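Local coordinates for uncharacterized protein (Bordetella bronchiseptica, PDB 4XG0) that belongs to the DUF1537 family of kinases and probably phosphorylates an acid sugar with ATP in a catabolic pathway, at residues D33-S38 against A75-S80; A48-Q53 against P245-W250; T264-A269 against A322-L327; A290-D295 against A336-E341. All coordinates share one frame; numbering follows the deposited sequence.

Contact 1: D33-S38 against A75-S80; sequences DDLTGS and AVTTHS
Backbone bonding across the contact centres on Asp33 O, which accepts from Ser80 N at 3.2 Å and also receives a longer CA-H...O contact from His79. Near the C-terminal end of strand 73-77, Ser38 OG faces Val76 O in a weak bond that is doubtful, since the serine has a second conformer.

Within the segments, two polar side chains fix the local shape. Asp34 is the N-cap of helix 35-47, its OD1 taking Gly37 N at 2.8 Å from above the carboxylate plane. Thr77 OG1 accepts from His79 N at 3.0 Å, an ST turn that bends the chain just after the strand. With OG1 anti to the backbone N (chi1 171°), the same oxygen also lies 3.2 Å from Asp34 C.

Van der Waals contact fills the remainder: Thr78 OG1 and Ser80 OG lie together against Asp33, 3.4 Å from its CA and 3.5 Å from its CB respectively. The carboxylate of Asp33 turns to Arg81 in a salt bridge, while Ser80 OG bonds Glu122. The C-terminal ends of neighbouring parallel strands 28-32 and 73-77 meet here, where alpha/beta folds usually place substrate pockets; a citrate near Asp34, though probably from the crystallisation liquor, may mark a sugar-acid site.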
loop_
_atom_site.group_PDB
_atom_site.type_symbol
_atom_site.label_atom_id
_atom_site.label_comp_id
_atom_site.label_asym_id
_atom_site.label_seq_id
_atom_site.Cartn_x
_atom_site.Cartn_y
_atom_site.Cartn_z
ATOM N N ASP A 33 -13.438 9.108 -14.380
ATOM C CA ASP A 33 -14.238 9.836 -15.339
ATOM C C ASP A 33 -13.841 9.624 -16.804
ATOM O O ASP A 33 -14.513 10.117 -17.702
ATOM C CB ASP A 33 -14.302 11.331 -14.968
ATOM C CG ASP A 33 -12.973 12.042 -15.116
ATOM O OD1 ASP A 33 -11.914 11.390 -15.015
ATOM O OD2 ASP A 33 -13.007 13.279 -15.364
ATOM N N ASP A 34 -12.788 8.871 -17.085
ATOM C CA ASP A 34 -12.519 8.569 -18.474
ATOM C C ASP A 34 -11.830 7.212 -18.605
ATOM O O ASP A 34 -11.402 6.627 -17.610
ATOM C CB ASP A 34 -11.754 9.705 -19.163
ATOM C CG ASP A 34 -10.283 9.711 -18.866
ATOM O OD1 ASP A 34 -9.826 9.043 -17.901
ATOM O OD2 ASP A 34 -9.566 10.438 -19.608
ATOM N N LEU A 35 -11.775 6.710 -19.831
ATOM C CA LEU A 35 -11.261 5.366 -20.075
ATOM C C LEU A 35 -9.779 5.251 -19.759
ATOM O O LEU A 35 -9.329 4.258 -19.193
ATOM C CB LEU A 35 -11.496 4.988 -21.543
ATOM C CG LEU A 35 -11.009 3.602 -21.969
ATOM C CD1 LEU A 35 -11.830 2.528 -21.273
ATOM C CD2 LEU A 35 -11.078 3.458 -23.491
ATOM N N THR A 36 -9.011 6.259 -20.142
ATOM C CA THR A 36 -7.580 6.209 -19.937
ATOM C C THR A 36 -7.290 6.105 -18.438
ATOM O O THR A 36 -6.479 5.295 -18.000
ATOM C CB THR A 36 -6.881 7.445 -20.540
ATOM O OG1 THR A 36 -6.930 7.368 -21.971
ATOM C CG2 THR A 36 -5.450 7.523 -20.112
ATOM N N GLY A 37 -7.970 6.932 -17.650
ATOM C CA GLY A 37 -7.757 6.968 -16.217
ATOM C C GLY A 37 -8.201 5.692 -15.520
ATOM O O GLY A 37 -7.539 5.213 -14.595
ATOM N N SER A 38 -9.327 5.142 -15.948
ATOM C CA SER A 38 -9.788 3.900 -15.370
ATOM C C SER A 38 -8.734 2.798 -15.538
ATOM O O SER A 38 -8.406 2.106 -14.576
ATOM C CB SER A 38 -11.095 3.480 -16.019
ATOM O OG SER A 38 -11.736 2.480 -15.255
ATOM N N ALA A 75 -13.140 -1.615 -11.473
ATOM C CA ALA A 75 -12.891 -0.286 -12.036
ATOM C C ALA A 75 -13.806 0.022 -13.210
ATOM O O ALA A 75 -14.022 -0.800 -14.113
ATOM C CB ALA A 75 -11.438 -0.149 -12.459
ATOM N N VAL A 76 -14.372 1.232 -13.199
ATOM C CA VAL A 76 -15.341 1.618 -14.198
ATOM C C VAL A 76 -15.059 3.038 -14.676
ATOM O O VAL A 76 -14.418 3.802 -13.978
ATOM C CB VAL A 76 -16.761 1.577 -13.615
ATOM C CG1 VAL A 76 -16.991 0.244 -12.958
ATOM C CG2 VAL A 76 -16.946 2.690 -12.600
ATOM N N THR A 77 -15.524 3.361 -15.876
ATOM C CA THR A 77 -15.446 4.726 -16.357
ATOM C C THR A 77 -16.851 5.286 -16.540
ATOM O O THR A 77 -17.767 4.607 -17.042
ATOM C CB THR A 77 -14.701 4.868 -17.687
ATOM O OG1 THR A 77 -14.880 6.208 -18.165
ATOM C CG2 THR A 77 -15.236 3.897 -18.715
ATOM N N THR A 78 -17.037 6.524 -16.124
ATOM C CA THR A 78 -18.345 7.157 -16.286
ATOM C C THR A 78 -18.427 7.932 -17.600
ATOM O O THR A 78 -19.454 8.522 -17.901
ATOM C CB THR A 78 -18.624 8.131 -15.134
ATOM O OG1 THR A 78 -17.473 8.943 -14.936
ATOM C CG2 THR A 78 -18.930 7.395 -13.842
ATOM N N HIS A 79 -17.341 7.945 -18.375
ATOM C CA HIS A 79 -17.225 8.814 -19.570
ATOM C C HIS A 79 -17.856 10.184 -19.369
ATOM O O HIS A 79 -18.580 10.660 -20.249
ATOM C CB HIS A 79 -17.888 8.193 -20.804
ATOM C CG HIS A 79 -17.965 6.700 -20.780
ATOM N ND1 HIS A 79 -17.109 5.900 -21.511
ATOM C CD2 HIS A 79 -18.823 5.861 -20.156
ATOM C CE1 HIS A 79 -17.429 4.635 -21.322
ATOM N NE2 HIS A 79 -18.467 4.578 -20.505
ATOM N N SER A 80 -17.560 10.830 -18.247
ATOM C CA SER A 80 -18.299 12.031 -17.852
ATOM C C SER A 80 -17.504 13.337 -17.887
ATOM O O SER A 80 -18.071 14.402 -17.596
ATOM C CB SER A 80 -18.845 11.829 -16.445
ATOM O OG SER A 80 -17.781 11.585 -15.543
#

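Contact 2: A48-Q53 against P245-W250; sequences AGWATQ and PLARVW. With SO4 (sulfate ion), chain D.
Ala48 CB and Ala247 CB meet at 3.8 Å in the apolar centre, where the Schellman motif that ends helix 35-47 packs on helix 240-252. Gly49, with its positive phi, is the C-prime residue of that motif, and the turn it makes sends the chain on toward strand 52-54. Phe45, from the last turns of helix 35-47, also touches Ala247, so Ala247 meets both the end of that helix and the turn that follows it.

The indole of Trp50 extends the apolar patch. Its CD1 lies 4.2 Å from Ala247 CB, and at the far end of the ring CZ2 comes to 3.7 Å from Trp250 C. The ring thus meets the helix with its edge, and the backbone carbons of Ala247 and Trp250 lie in its plane. A chi1 of -63°, which puts CG anti to the carbonyl carbon, swings the indole across to the helix.

At the same edge NE1 donates to Ala247 O at 3.0 Å. The bond is almost straight, 176° at the hydrogen, and the acceptor lies in the ring plane, although the donor is tilted 25° from the carbonyl plane. This fixes the rotation of the indole against the helix.

Farther out, Arg248 points away from the turn, and its aliphatic CG only brushes Ala48. Its guanidinium holds a sulfate, probably from the crystallisation liquor, through two parallel bonds: NH1 to O1 and, more tightly, NH2 to O3 at 2.7 Å.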
loop_
_atom_site.group_PDB
_atom_site.type_symbol
_atom_site.label_atom_id
_atom_site.label_comp_id
_atom_site.label_asym_id
_atom_site.label_seq_id
_atom_site.Cartn_x
_atom_site.Cartn_y
_atom_site.Cartn_z
ATOM N N ALA A 48 -0.274 -4.417 -7.234
ATOM C CA ALA A 48 -0.194 -4.640 -5.780
ATOM C C ALA A 48 -0.848 -5.958 -5.302
ATOM O O ALA A 48 -1.017 -6.222 -4.096
ATOM C CB ALA A 48 -0.759 -3.450 -5.081
ATOM N N GLY A 49 -1.221 -6.778 -6.279
ATOM C CA GLY A 49 -1.748 -8.091 -6.027
ATOM C C GLY A 49 -3.241 -8.306 -6.077
ATOM O O GLY A 49 -3.698 -9.434 -5.936
ATOM N N TRP A 50 -3.997 -7.233 -6.249
ATOM C CA TRP A 50 -5.454 -7.328 -6.289
ATOM C C TRP A 50 -5.976 -7.919 -7.601
ATOM O O TRP A 50 -5.605 -7.472 -8.680
ATOM C CB TRP A 50 -6.066 -5.957 -6.107
ATOM C CG TRP A 50 -5.799 -5.286 -4.790
ATOM C CD1 TRP A 50 -4.858 -4.296 -4.535
ATOM C CD2 TRP A 50 -6.485 -5.508 -3.553
ATOM N NE1 TRP A 50 -4.939 -3.933 -3.216
ATOM C CE2 TRP A 50 -5.932 -4.627 -2.600
ATOM C CE3 TRP A 50 -7.539 -6.343 -3.163
ATOM C CZ2 TRP A 50 -6.392 -4.581 -1.258
ATOM C CZ3 TRP A 50 -7.991 -6.296 -1.824
ATOM C CH2 TRP A 50 -7.424 -5.390 -0.902
ATOM N N ALA A 51 -6.877 -8.890 -7.507
ATOM C CA ALA A 51 -7.609 -9.365 -8.670
ATOM C C ALA A 51 -8.577 -8.266 -9.085
ATOM O O ALA A 51 -9.467 -7.879 -8.313
ATOM C CB ALA A 51 -8.365 -10.643 -8.345
ATOM N N THR A 52 -8.381 -7.754 -10.298
ATOM C CA THR A 52 -8.991 -6.480 -10.710
ATOM C C THR A 52 -9.755 -6.652 -12.016
ATOM O O THR A 52 -9.244 -7.238 -12.971
ATOM C CB THR A 52 -7.917 -5.417 -10.906
ATOM O OG1 THR A 52 -7.217 -5.213 -9.677
ATOM C CG2 THR A 52 -8.523 -4.103 -11.362
ATOM N N GLN A 53 -10.998 -6.192 -12.042
ATOM C CA GLN A 53 -11.805 -6.236 -13.241
ATOM C C GLN A 53 -12.053 -4.830 -13.742
ATOM O O GLN A 53 -12.205 -3.926 -12.937
ATOM C CB GLN A 53 -13.146 -6.882 -12.938
ATOM C CG GLN A 53 -13.085 -8.286 -12.500
ATOM C CD GLN A 53 -13.403 -9.272 -13.609
ATOM O OE1 GLN A 53 -13.888 -8.897 -14.681
ATOM N NE2 GLN A 53 -13.146 -10.549 -13.343
ATOM N N PRO A 245 -0.384 3.998 -3.976
ATOM C CA PRO A 245 -0.379 4.147 -2.521
ATOM C C PRO A 245 -1.643 3.578 -1.867
ATOM O O PRO A 245 -1.521 2.915 -0.847
ATOM C CB PRO A 245 -0.292 5.689 -2.340
ATOM C CG PRO A 245 0.467 6.106 -3.548
ATOM C CD PRO A 245 -0.029 5.246 -4.672
ATOM N N LEU A 246 -2.804 3.783 -2.465
ATOM C CA LEU A 246 -4.040 3.283 -1.892
ATOM C C LEU A 246 -4.115 1.770 -2.043
ATOM O O LEU A 246 -4.509 1.074 -1.104
ATOM C CB LEU A 246 -5.251 3.923 -2.553
ATOM C CG LEU A 246 -5.488 5.370 -2.176
ATOM C CD1 LEU A 246 -6.532 6.032 -3.121
ATOM C CD2 LEU A 246 -5.901 5.458 -0.658
ATOM N N ALA A 247 -3.767 1.278 -3.224
ATOM C CA ALA A 247 -3.672 -0.203 -3.413
ATOM C C ALA A 247 -2.835 -0.856 -2.320
ATOM O O ALA A 247 -3.200 -1.906 -1.746
ATOM C CB ALA A 247 -3.106 -0.520 -4.769
ATOM N N ARG A 248 -1.661 -0.278 -2.033
ATOM C CA ARG A 248 -0.808 -0.787 -1.001
ATOM C C ARG A 248 -1.345 -0.622 0.439
ATOM O O ARG A 248 -1.245 -1.537 1.267
ATOM C CB ARG A 248 0.587 -0.154 -1.126
ATOM C CG ARG A 248 1.346 -0.546 -2.388
ATOM C CD ARG A 248 2.785 -0.118 -2.349
ATOM N NE ARG A 248 2.892 1.304 -2.640
ATOM C CZ ARG A 248 3.130 1.805 -3.852
ATOM N NH1 ARG A 248 3.202 3.117 -4.003
ATOM N NH2 ARG A 248 3.253 1.012 -4.913
ATOM N N VAL A 249 -1.936 0.528 0.748
ATOM C CA VAL A 249 -2.382 0.725 2.100
ATOM C C VAL A 249 -3.559 -0.186 2.412
ATOM O O VAL A 249 -3.615 -0.793 3.465
ATOM C CB VAL A 249 -2.763 2.197 2.342
ATOM C CG1 VAL A 249 -3.516 2.302 3.639
ATOM C CG2 VAL A 249 -1.489 3.019 2.391
ATOM N N TRP A 250 -4.465 -0.307 1.460
ATOM C CA TRP A 250 -5.625 -1.154 1.645
ATOM C C TRP A 250 -5.233 -2.646 1.670
ATOM O O TRP A 250 -5.856 -3.449 2.373
ATOM C CB TRP A 250 -6.662 -0.854 0.573
ATOM C CG TRP A 250 -7.455 0.421 0.855
ATOM C CD1 TRP A 250 -7.679 0.990 2.080
ATOM C CD2 TRP A 250 -8.112 1.269 -0.102
ATOM N NE1 TRP A 250 -8.432 2.154 1.935
ATOM C CE2 TRP A 250 -8.709 2.333 0.614
ATOM C CE3 TRP A 250 -8.256 1.232 -1.494
ATOM C CZ2 TRP A 250 -9.432 3.341 -0.012
ATOM C CZ3 TRP A 250 -8.965 2.209 -2.108
ATOM C CH2 TRP A 250 -9.550 3.269 -1.364
HETATM S S SO4 D . 4.608 3.261 -7.660
HETATM O O1 SO4 D . 4.252 4.238 -6.597
HETATM O O2 SO4 D . 3.875 3.461 -8.925
HETATM O O3 SO4 D . 4.286 1.897 -7.218
HETATM O O4 SO4 D . 6.037 3.361 -7.979
#

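Contact 3: T264-A269 against A322-L327; sequences TSQHSA and APEGRL. With SO4 (sulfate ion), chain F.
Ala322 O is gripped by two side chains: the amide of Gln266 reaches it across the contact through a weak bond, NE2 to O at 3.5 Å, and Arg271 of helix 268-279 also donates to it. Arg271 takes Ser265 O as well, and so ties the two loops together from the helix side.

The Gln266 side chain bends at chi2 (-59°), which lays its amide over the backbone of Pro323 and Glu324. There CD lies 3.5 Å from Glu324 CA. NE2 is also 3.3 Å from Pro323 O, but at an angle too poor for a hydrogen bond. The carboxylate of Glu324 is turned 43° from the amide plane, and its OE1 stands 3.4 Å from Gln266 OE1, a meeting of two acceptors that gives no attraction.

Deeper in, Ala322 CB presses on Thr264 CA at 3.5 Å.

Past Gln266 the chain turns into a helix. Ser265 OG accepts from His267 N at 3.0 Å, an ST turn leading to the N-cap residue His267. A sulfate, probably from the crystallisation liquor, sits at this helix start: the single N-H of His267 ND1 is shared between its O2, at 2.7 Å, and O4, a bifurcated bond, while Ser268 N donates to O1. Loops after adjacent parallel strands 259-263 and 317-321 meet here, and an anion at a helix N-terminus beyond a strand is consistent with a phosphate-binding site in this nucleotide-binding domain.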
loop_
_atom_site.group_PDB
_atom_site.type_symbol
_atom_site.label_atom_id
_atom_site.label_comp_id
_atom_site.label_asym_id
_atom_site.label_seq_id
_atom_site.Cartn_x
_atom_site.Cartn_y
_atom_site.Cartn_z
ATOM N N THR A 264 21.277 -13.598 9.040
ATOM C CA THR A 264 22.384 -14.474 9.411
ATOM C C THR A 264 23.717 -14.004 8.858
ATOM O O THR A 264 24.782 -14.497 9.267
ATOM C CB THR A 264 22.135 -15.906 8.899
ATOM O OG1 THR A 264 22.004 -15.878 7.475
ATOM C CG2 THR A 264 20.885 -16.463 9.486
ATOM N N SER A 265 23.685 -13.036 7.946
ATOM C CA SER A 265 24.908 -12.614 7.282
ATOM C C SER A 265 25.785 -11.819 8.236
ATOM O O SER A 265 25.277 -11.114 9.116
ATOM C CB SER A 265 24.585 -11.747 6.070
ATOM O OG SER A 265 25.741 -11.526 5.304
ATOM N N GLN A 266 27.100 -11.957 8.067
ATOM C CA GLN A 266 28.047 -11.071 8.708
ATOM C C GLN A 266 28.601 -10.020 7.733
ATOM O O GLN A 266 29.497 -9.255 8.098
ATOM C CB GLN A 266 29.200 -11.883 9.303
ATOM C CG GLN A 266 28.730 -12.889 10.333
ATOM C CD GLN A 266 28.006 -12.234 11.505
ATOM O OE1 GLN A 266 28.414 -11.178 11.996
ATOM N NE2 GLN A 266 26.920 -12.863 11.958
ATOM N N HIS A 267 28.075 -9.986 6.505
ATOM C CA HIS A 267 28.406 -8.915 5.558
ATOM C C HIS A 267 27.975 -7.598 6.168
ATOM O O HIS A 267 26.893 -7.525 6.758
ATOM C CB HIS A 267 27.688 -9.123 4.214
ATOM C CG HIS A 267 28.336 -10.153 3.344
ATOM N ND1 HIS A 267 29.632 -10.030 2.897
ATOM C CD2 HIS A 267 27.877 -11.329 2.859
ATOM C CE1 HIS A 267 29.942 -11.083 2.160
ATOM N NE2 HIS A 267 28.899 -11.888 2.125
ATOM N N SER A 268 28.814 -6.571 6.049
ATOM C CA SER A 268 28.555 -5.288 6.692
ATOM C C SER A 268 27.263 -4.674 6.180
ATOM O O SER A 268 26.557 -4.008 6.918
ATOM C CB SER A 268 29.695 -4.321 6.438
ATOM O OG SER A 268 29.683 -3.910 5.089
ATOM N N ALA A 269 26.954 -4.905 4.910
ATOM C CA ALA A 269 25.725 -4.392 4.342
ATOM C C ALA A 269 24.539 -4.893 5.154
ATOM O O ALA A 269 23.653 -4.124 5.508
ATOM C CB ALA A 269 25.593 -4.819 2.890
ATOM N N ALA A 322 21.805 -12.765 13.785
ATOM C CA ALA A 322 22.855 -13.742 14.075
ATOM C C ALA A 322 24.066 -13.086 14.685
ATOM O O ALA A 322 24.457 -12.022 14.251
ATOM C CB ALA A 322 23.274 -14.450 12.811
ATOM N N PRO A 323 24.676 -13.723 15.690
ATOM C CA PRO A 323 26.034 -13.298 16.040
ATOM C C PRO A 323 27.050 -13.972 15.107
ATOM O O PRO A 323 26.753 -14.990 14.463
ATOM C CB PRO A 323 26.181 -13.797 17.470
ATOM C CG PRO A 323 25.348 -14.987 17.536
ATOM C CD PRO A 323 24.169 -14.749 16.621
ATOM N N GLU A 324 28.243 -13.402 15.036
ATOM C CA GLU A 324 29.336 -13.986 14.278
ATOM C C GLU A 324 29.823 -15.284 14.925
ATOM O O GLU A 324 29.752 -15.441 16.144
ATOM C CB GLU A 324 30.486 -12.966 14.194
ATOM C CG GLU A 324 31.671 -13.405 13.348
ATOM C CD GLU A 324 32.304 -12.249 12.564
ATOM O OE1 GLU A 324 31.800 -11.099 12.635
ATOM O OE2 GLU A 324 33.310 -12.500 11.864
ATOM N N GLY A 325 30.302 -16.210 14.096
ATOM C CA GLY A 325 30.937 -17.428 14.565
ATOM C C GLY A 325 30.090 -18.686 14.462
ATOM O O GLY A 325 29.210 -18.822 13.602
ATOM N N ARG A 326 30.388 -19.633 15.334
ATOM C CA ARG A 326 29.640 -20.881 15.364
ATOM C C ARG A 326 29.262 -21.193 16.797
ATOM O O ARG A 326 29.947 -20.776 17.730
ATOM C CB ARG A 326 30.491 -22.018 14.795
ATOM C CG ARG A 326 31.782 -22.249 15.561
ATOM C CD ARG A 326 32.374 -23.600 15.229
ATOM N NE ARG A 326 32.988 -23.606 13.906
ATOM C CZ ARG A 326 33.221 -24.704 13.195
ATOM N NH1 ARG A 326 33.793 -24.609 12.004
ATOM N NH2 ARG A 326 32.883 -25.898 13.669
ATOM N N LEU A 327 28.164 -21.926 16.973
ATOM C CA LEU A 327 27.776 -22.377 18.295
ATOM C C LEU A 327 28.818 -23.342 18.846
ATOM O O LEU A 327 29.376 -24.163 18.109
ATOM C CB LEU A 327 26.426 -23.089 18.216
ATOM C CG LEU A 327 25.332 -22.289 17.520
ATOM C CD1 LEU A 327 24.037 -23.052 17.606
ATOM C CD2 LEU A 327 25.201 -20.928 18.148
HETATM S S SO4 F . 31.801 -7.506 3.522
HETATM O O1 SO4 F . 31.608 -6.869 4.825
HETATM O O2 SO4 F . 30.577 -7.477 2.714
HETATM O O3 SO4 F . 32.880 -6.804 2.822
HETATM O O4 SO4 F . 32.208 -8.909 3.697
#

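Contact 4: A290-D295 against A336-E341; sequences AQLADD and ARRLGE
Arg338, Leu339, Leu292 and Asp295 make the first shell, with the Arg338 and Leu292 side chains sliding past each other in opposite directions. Leu292 CD1 rests 3.5 Å from Arg338 CG, and beyond it the guanidinium turns back to the backbone: NE donates to Leu292 O at 2.9 Å. That bond is nearly straight (171°) and lies in both the carbonyl and guanidinium planes. The bend at chi2 (72°) brings the arginine head round to this helix-end carbonyl. On the apolar side Leu292 CD1 meets Leu339 CD2 at 3.9 Å, the two side chains crossing at about a right angle.

NH1 forms a salt bridge with Asp295 OD1 at 2.8 Å, meeting the anti lone pair of that oxygen, with the two planar groups 53° apart. A water 3.0 Å from NH1 accepts from it and lies within hydrogen-bonding distance of both Leu292 O and Asp294 O, so it fills the angle between the arginine and the turn.

In the next shell, Arg345 shares Asp295 OD1 in a second salt bridge. Asp294, the N-cap of helix 295-304, directs its carboxylate to Arg296.

The turn between helices 289-292 and 295-304 is thereby held against helix 334-349, with Trp285 of edge strand 283-285 touching both leucines.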
loop_
_atom_site.group_PDB
_atom_site.type_symbol
_atom_site.label_atom_id
_atom_site.label_comp_id
_atom_site.label_asym_id
_atom_site.label_seq_id
_atom_site.Cartn_x
_atom_site.Cartn_y
_atom_site.Cartn_z
ATOM N N ALA A 290 26.531 -18.085 22.853
ATOM C CA ALA A 290 26.076 -18.922 23.957
ATOM C C ALA A 290 24.549 -18.881 24.083
ATOM O O ALA A 290 23.904 -19.918 24.259
ATOM C CB ALA A 290 26.717 -18.479 25.243
ATOM N N GLN A 291 23.963 -17.693 23.980
ATOM C CA GLN A 291 22.500 -17.567 24.100
ATOM C C GLN A 291 21.753 -18.240 22.958
ATOM O O GLN A 291 20.715 -18.891 23.172
ATOM C CB GLN A 291 22.100 -16.088 24.202
ATOM C CG GLN A 291 22.569 -15.409 25.501
ATOM C CD GLN A 291 22.399 -13.891 25.478
ATOM O OE1 GLN A 291 22.435 -13.254 24.420
ATOM N NE2 GLN A 291 22.193 -13.312 26.650
ATOM N N LEU A 292 22.257 -18.082 21.737
ATOM C CA LEU A 292 21.638 -18.690 20.579
ATOM C C LEU A 292 21.500 -20.228 20.743
ATOM O O LEU A 292 20.504 -20.803 20.286
ATOM C CB LEU A 292 22.417 -18.326 19.325
ATOM C CG LEU A 292 21.886 -18.920 18.036
ATOM C CD1 LEU A 292 20.403 -18.647 17.844
ATOM C CD2 LEU A 292 22.718 -18.333 16.903
ATOM N N ALA A 293 22.478 -20.878 21.393
ATOM C CA ALA A 293 22.417 -22.328 21.612
ATOM C C ALA A 293 21.607 -22.725 22.851
ATOM O O ALA A 293 21.492 -23.910 23.154
ATOM C CB ALA A 293 23.841 -22.914 21.708
ATOM N N ASP A 294 21.048 -21.743 23.554
ATOM C CA ASP A 294 20.351 -21.961 24.819
ATOM C C ASP A 294 18.852 -21.772 24.619
ATOM O O ASP A 294 18.373 -20.655 24.395
ATOM C CB ASP A 294 20.866 -20.962 25.853
ATOM C CG ASP A 294 20.391 -21.281 27.262
ATOM O OD1 ASP A 294 19.381 -22.002 27.414
ATOM O OD2 ASP A 294 21.034 -20.797 28.217
ATOM N N ASP A 295 18.100 -22.864 24.641
ATOM C CA ASP A 295 16.720 -22.756 24.199
ATOM C C ASP A 295 15.920 -21.929 25.201
ATOM O O ASP A 295 14.880 -21.353 24.853
ATOM C CB ASP A 295 16.073 -24.123 23.971
ATOM C CG ASP A 295 14.895 -24.048 23.006
ATOM O OD1 ASP A 295 15.085 -23.581 21.854
ATOM O OD2 ASP A 295 13.791 -24.479 23.405
ATOM N N ALA A 336 23.329 -20.319 11.574
ATOM C CA ALA A 336 22.257 -20.101 10.605
ATOM C C ALA A 336 21.223 -21.239 10.711
ATOM O O ALA A 336 20.013 -21.014 10.649
ATOM C CB ALA A 336 22.838 -20.045 9.232
ATOM N N ARG A 337 21.710 -22.460 10.891
ATOM C CA ARG A 337 20.812 -23.620 10.987
ATOM C C ARG A 337 19.851 -23.399 12.149
ATOM O O ARG A 337 18.630 -23.600 12.040
ATOM C CB ARG A 337 21.614 -24.895 11.215
ATOM N N ARG A 338 20.428 -23.006 13.272
ATOM C CA ARG A 338 19.688 -22.724 14.492
ATOM C C ARG A 338 18.696 -21.573 14.330
ATOM O O ARG A 338 17.538 -21.691 14.745
ATOM C CB ARG A 338 20.679 -22.425 15.611
ATOM C CG ARG A 338 20.070 -22.002 16.938
ATOM C CD ARG A 338 19.419 -23.162 17.624
ATOM N NE ARG A 338 18.972 -22.821 18.970
ATOM C CZ ARG A 338 17.993 -23.463 19.608
ATOM N NH1 ARG A 338 17.643 -23.086 20.826
ATOM N NH2 ARG A 338 17.359 -24.466 19.014
ATOM N N LEU A 339 19.136 -20.455 13.753
ATOM C CA LEU A 339 18.221 -19.336 13.522
ATOM C C LEU A 339 17.062 -19.764 12.624
ATOM O O LEU A 339 15.905 -19.372 12.828
ATOM C CB LEU A 339 18.964 -18.127 12.921
ATOM C CG LEU A 339 19.609 -17.199 13.946
ATOM C CD1 LEU A 339 20.286 -16.053 13.201
ATOM C CD2 LEU A 339 18.592 -16.663 14.960
ATOM N N GLY A 340 17.370 -20.606 11.646
ATOM C CA GLY A 340 16.360 -21.110 10.731
ATOM C C GLY A 340 15.334 -21.934 11.452
ATOM O O GLY A 340 14.127 -21.799 11.224
ATOM N N GLU A 341 15.806 -22.814 12.320
ATOM C CA GLU A 341 14.885 -23.669 13.065
ATOM C C GLU A 341 13.998 -22.837 13.984
ATOM O O GLU A 341 12.786 -23.078 14.059
ATOM C CB GLU A 341 15.638 -24.719 13.869
ATOM C CG GLU A 341 16.203 -25.830 13.003
ATOM C CD GLU A 341 15.633 -27.201 13.354
ATOM O OE1 GLU A 341 16.051 -27.770 14.391
ATOM O OE2 GLU A 341 14.773 -27.710 12.594
HETATM O O HOH W 1 18.325 -20.287 21.555
#

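From the N terminus, contact 1 closes the loop from the end of strand 28-32 to the end of strand 73-77, joining neighbouring strands of the eight-stranded parallel sheet. Contact 2 opens inside that loop and crosses contact 1, closing a much longer one onto helix 240-252; the two touch through a probable hydrogen bond from Ala75 N to Gln53 O. Contacts 3 and 4 follow in series, within the nucleotide-binding domain, and cross each other. Contact 3 joins the loops after strands 259-263 and 317-321; contact 4 brings the turn after helix 289-292 to helix 334-349. They meet where Ala322 and Thr264 pack on Leu339, and Pro323 and Leu327 on Leu292.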